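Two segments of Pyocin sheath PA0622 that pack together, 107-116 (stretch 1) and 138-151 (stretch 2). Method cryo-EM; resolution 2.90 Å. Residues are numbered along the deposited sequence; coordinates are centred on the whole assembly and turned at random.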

# COMPACT_ATOMS: atom_id res chain seq x y z
N GLU B 107 77.70 -19.30 22.69
CA GLU B 107 76.34 -19.51 22.21
C GLU B 107 75.52 -20.31 23.21
O GLU B 107 76.03 -20.86 24.19
CB GLU B 107 76.35 -20.22 20.86
N ARG B 108 74.22 -20.39 22.94
CA ARG B 108 73.27 -21.10 23.79
C ARG B 108 72.76 -22.31 23.03
O ARG B 108 72.35 -22.19 21.87
CB ARG B 108 72.11 -20.19 24.19
CG ARG B 108 72.54 -18.91 24.85
CD ARG B 108 71.33 -18.12 25.32
NE ARG B 108 70.71 -18.79 26.44
CZ ARG B 108 71.03 -18.57 27.71
NH1 ARG B 108 71.96 -17.67 28.01
NH2 ARG B 108 70.42 -19.23 28.68
N THR B 109 72.78 -23.47 23.67
CA THR B 109 72.46 -24.74 23.03
C THR B 109 71.29 -25.41 23.73
O THR B 109 71.05 -25.20 24.92
CB THR B 109 73.66 -25.69 23.04
OG1 THR B 109 74.00 -26.00 24.39
CG2 THR B 109 74.86 -25.05 22.36
N GLY B 110 70.57 -26.24 22.98
CA GLY B 110 69.52 -27.05 23.55
C GLY B 110 68.24 -26.31 23.84
O GLY B 110 67.75 -25.56 23.00
N LEU B 111 67.67 -26.55 25.02
CA LEU B 111 66.51 -25.78 25.45
C LEU B 111 66.86 -24.32 25.69
O LEU B 111 66.01 -23.44 25.51
CB LEU B 111 65.92 -26.38 26.72
CG LEU B 111 65.17 -27.70 26.62
CD1 LEU B 111 64.84 -28.20 28.00
CD2 LEU B 111 63.91 -27.50 25.82
N GLN B 112 68.11 -24.05 26.06
CA GLN B 112 68.55 -22.70 26.39
C GLN B 112 68.54 -21.77 25.19
O GLN B 112 68.52 -20.55 25.37
CB GLN B 112 69.95 -22.75 26.98
CG GLN B 112 70.04 -23.61 28.21
CD GLN B 112 69.23 -23.07 29.34
OE1 GLN B 112 69.17 -21.86 29.55
NE2 GLN B 112 68.59 -23.96 30.09
N ALA B 113 68.55 -22.31 23.97
CA ALA B 113 68.40 -21.51 22.77
C ALA B 113 66.99 -21.00 22.57
O ALA B 113 66.79 -20.13 21.72
CB ALA B 113 68.83 -22.32 21.55
N LEU B 114 66.00 -21.52 23.30
CA LEU B 114 64.66 -20.98 23.20
C LEU B 114 64.52 -19.64 23.90
O LEU B 114 63.57 -18.91 23.62
CB LEU B 114 63.64 -21.97 23.76
CG LEU B 114 63.48 -23.24 22.95
CD1 LEU B 114 62.61 -24.22 23.69
CD2 LEU B 114 62.87 -22.90 21.63
N LEU B 115 65.46 -19.30 24.78
CA LEU B 115 65.52 -17.95 25.33
C LEU B 115 65.96 -16.94 24.29
O LEU B 115 65.77 -15.73 24.49
CB LEU B 115 66.47 -17.92 26.51
CG LEU B 115 66.01 -18.78 27.67
CD1 LEU B 115 67.08 -18.85 28.73
CD2 LEU B 115 64.73 -18.20 28.23
N ASP B 116 66.55 -17.40 23.19
CA ASP B 116 66.90 -16.57 22.06
C ASP B 116 65.78 -16.48 21.04
O ASP B 116 66.01 -16.00 19.93
CB ASP B 116 68.14 -17.14 21.38
N ALA B 138 65.81 -34.76 34.56
CA ALA B 138 66.76 -33.66 34.39
C ALA B 138 66.29 -32.67 33.33
O ALA B 138 66.45 -31.46 33.50
CB ALA B 138 68.13 -34.20 34.01
N VAL B 139 65.73 -33.18 32.23
CA VAL B 139 65.20 -32.30 31.19
C VAL B 139 63.98 -31.56 31.70
O VAL B 139 63.84 -30.35 31.49
CB VAL B 139 64.88 -33.13 29.93
CG1 VAL B 139 64.17 -32.28 28.88
CG2 VAL B 139 66.14 -33.72 29.36
N ALA B 140 63.11 -32.25 32.42
CA ALA B 140 61.90 -31.64 32.95
C ALA B 140 62.16 -30.65 34.08
O ALA B 140 61.24 -29.94 34.47
CB ALA B 140 60.96 -32.74 33.42
N THR B 141 63.38 -30.60 34.62
CA THR B 141 63.77 -29.50 35.49
C THR B 141 64.34 -28.34 34.69
O THR B 141 64.12 -27.18 35.05
CB THR B 141 64.78 -30.01 36.52
OG1 THR B 141 64.23 -31.14 37.21
CG2 THR B 141 65.09 -28.94 37.56
N ALA B 142 65.04 -28.62 33.59
CA ALA B 142 65.45 -27.55 32.69
C ALA B 142 64.26 -26.95 31.96
O ALA B 142 64.28 -25.76 31.62
CB ALA B 142 66.46 -28.07 31.67
N MET B 143 63.23 -27.75 31.69
CA MET B 143 61.95 -27.21 31.22
C MET B 143 61.34 -26.30 32.27
O MET B 143 60.74 -25.27 31.93
CB MET B 143 61.00 -28.36 30.90
CG MET B 143 61.37 -29.20 29.70
SD MET B 143 61.00 -28.46 28.13
CE MET B 143 59.24 -28.78 28.08
N ASP B 144 61.49 -26.65 33.55
CA ASP B 144 60.87 -25.91 34.64
C ASP B 144 61.52 -24.55 34.82
O ASP B 144 60.84 -23.51 34.79
CB ASP B 144 60.98 -26.72 35.93
N GLY B 145 62.84 -24.53 35.03
CA GLY B 145 63.54 -23.28 35.27
C GLY B 145 63.55 -22.35 34.08
O GLY B 145 63.70 -21.13 34.27
N LEU B 146 63.37 -22.87 32.88
CA LEU B 146 63.27 -22.02 31.70
C LEU B 146 61.85 -21.54 31.47
O LEU B 146 61.66 -20.47 30.90
CB LEU B 146 63.80 -22.76 30.48
CG LEU B 146 64.21 -21.98 29.24
CD1 LEU B 146 65.38 -22.69 28.64
CD2 LEU B 146 63.11 -21.91 28.22
N ALA B 147 60.84 -22.31 31.89
CA ALA B 147 59.48 -21.79 31.86
C ALA B 147 59.27 -20.69 32.88
O ALA B 147 58.41 -19.83 32.70
CB ALA B 147 58.47 -22.91 32.09
N GLU B 148 60.04 -20.71 33.97
CA GLU B 148 59.97 -19.63 34.95
C GLU B 148 60.61 -18.37 34.40
O GLU B 148 60.10 -17.26 34.61
CB GLU B 148 60.63 -20.06 36.25
N LYS B 149 61.73 -18.51 33.69
CA LYS B 149 62.39 -17.37 33.07
C LYS B 149 61.55 -16.81 31.94
O LYS B 149 61.17 -15.63 31.95
CB LYS B 149 63.77 -17.78 32.56
CG LYS B 149 64.78 -18.07 33.64
CD LYS B 149 66.07 -18.63 33.08
CE LYS B 149 66.85 -17.56 32.34
NZ LYS B 149 68.18 -18.06 31.88
N LEU B 150 61.21 -17.65 30.97
CA LEU B 150 60.54 -17.22 29.75
C LEU B 150 59.06 -16.93 29.98
O LEU B 150 58.40 -16.45 29.06
CB LEU B 150 60.75 -18.31 28.69
CG LEU B 150 60.52 -18.14 27.20
CD1 LEU B 150 61.47 -17.12 26.66
CD2 LEU B 150 60.77 -19.45 26.54
N ARG B 151 58.56 -17.19 31.19
CA ARG B 151 57.17 -16.98 31.61
C ARG B 151 56.20 -17.72 30.69
O ARG B 151 55.41 -17.14 29.96
CB ARG B 151 56.83 -15.49 31.72
CG ARG B 151 57.52 -14.82 32.88
CD ARG B 151 57.01 -13.42 33.12
NE ARG B 151 57.80 -12.74 34.13
CZ ARG B 151 57.61 -12.84 35.44
NH1 ARG B 151 56.64 -13.61 35.91
NH2 ARG B 151 58.39 -12.18 36.28

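The contact between 107-116 and 138-151 is built from apolar side chains: no hydrogen bond crosses it, and the 476 Å² it buries, summed over both sides, falls mostly on Leu 111, Leu 146 and Leu 115.

Leu 111 covers the most. Its CA-to-CB bond points toward the helix, and its rotamer is m, t. Leu 111 CD1 lies 4.0 Å from Ala 142 CB and 4.2 Å from Val 139 CG1, and both methyls meet Met 143 SD, Leu 111 CD2 at 3.8 Å and Leu 111 CD1 at 3.9 Å. One leucine thus spans Val 139, Ala 142 and Met 143, roughly one helical turn; in the backbone register, Leu 111 CA has Met 143 CA as its nearest partner, at 7.5 Å.

Leu 146 answers from the helix, likewise directed toward its partner stretch. Leu 146 CD1 approaches Leu 111 O to 3.3 Å, a tight carbon-to-oxygen approach, and comes within 3.7 Å of Gln 112 NE2. Leu 146 CD2 reaches Leu 114 CB at 4.5 Å, the loosest of these contacts. The chi2 of 145° lies between wells, so at 2.90 Å resolution the exact methyl positions deserve some caution.

Leu 115 starts sideways, but the end of its side chain comes nearer the helix. Leu 115 CD2 packs against Leu 146 CG at 3.9 Å and Leu 150 CD1 at 3.8 Å, four residues apart on the same helical side. Leu 115 CD1 lies 3.4 Å from Lys 149 NZ, so the leucine also meets the charged end of an exposed lysine.

Lys 149 NZ lies 4.1 Å from Arg 108 NH2, a proximity of like charges that cannot itself be stabilising. The guanidinium is anchored within its own stretch: Arg 108 NE donates to Gln 112 O at 3.0 Å and 164°, whereas the bond from Arg 108 NH2 to Gln 112 OE1, also 3.0 Å, is weak at 129°.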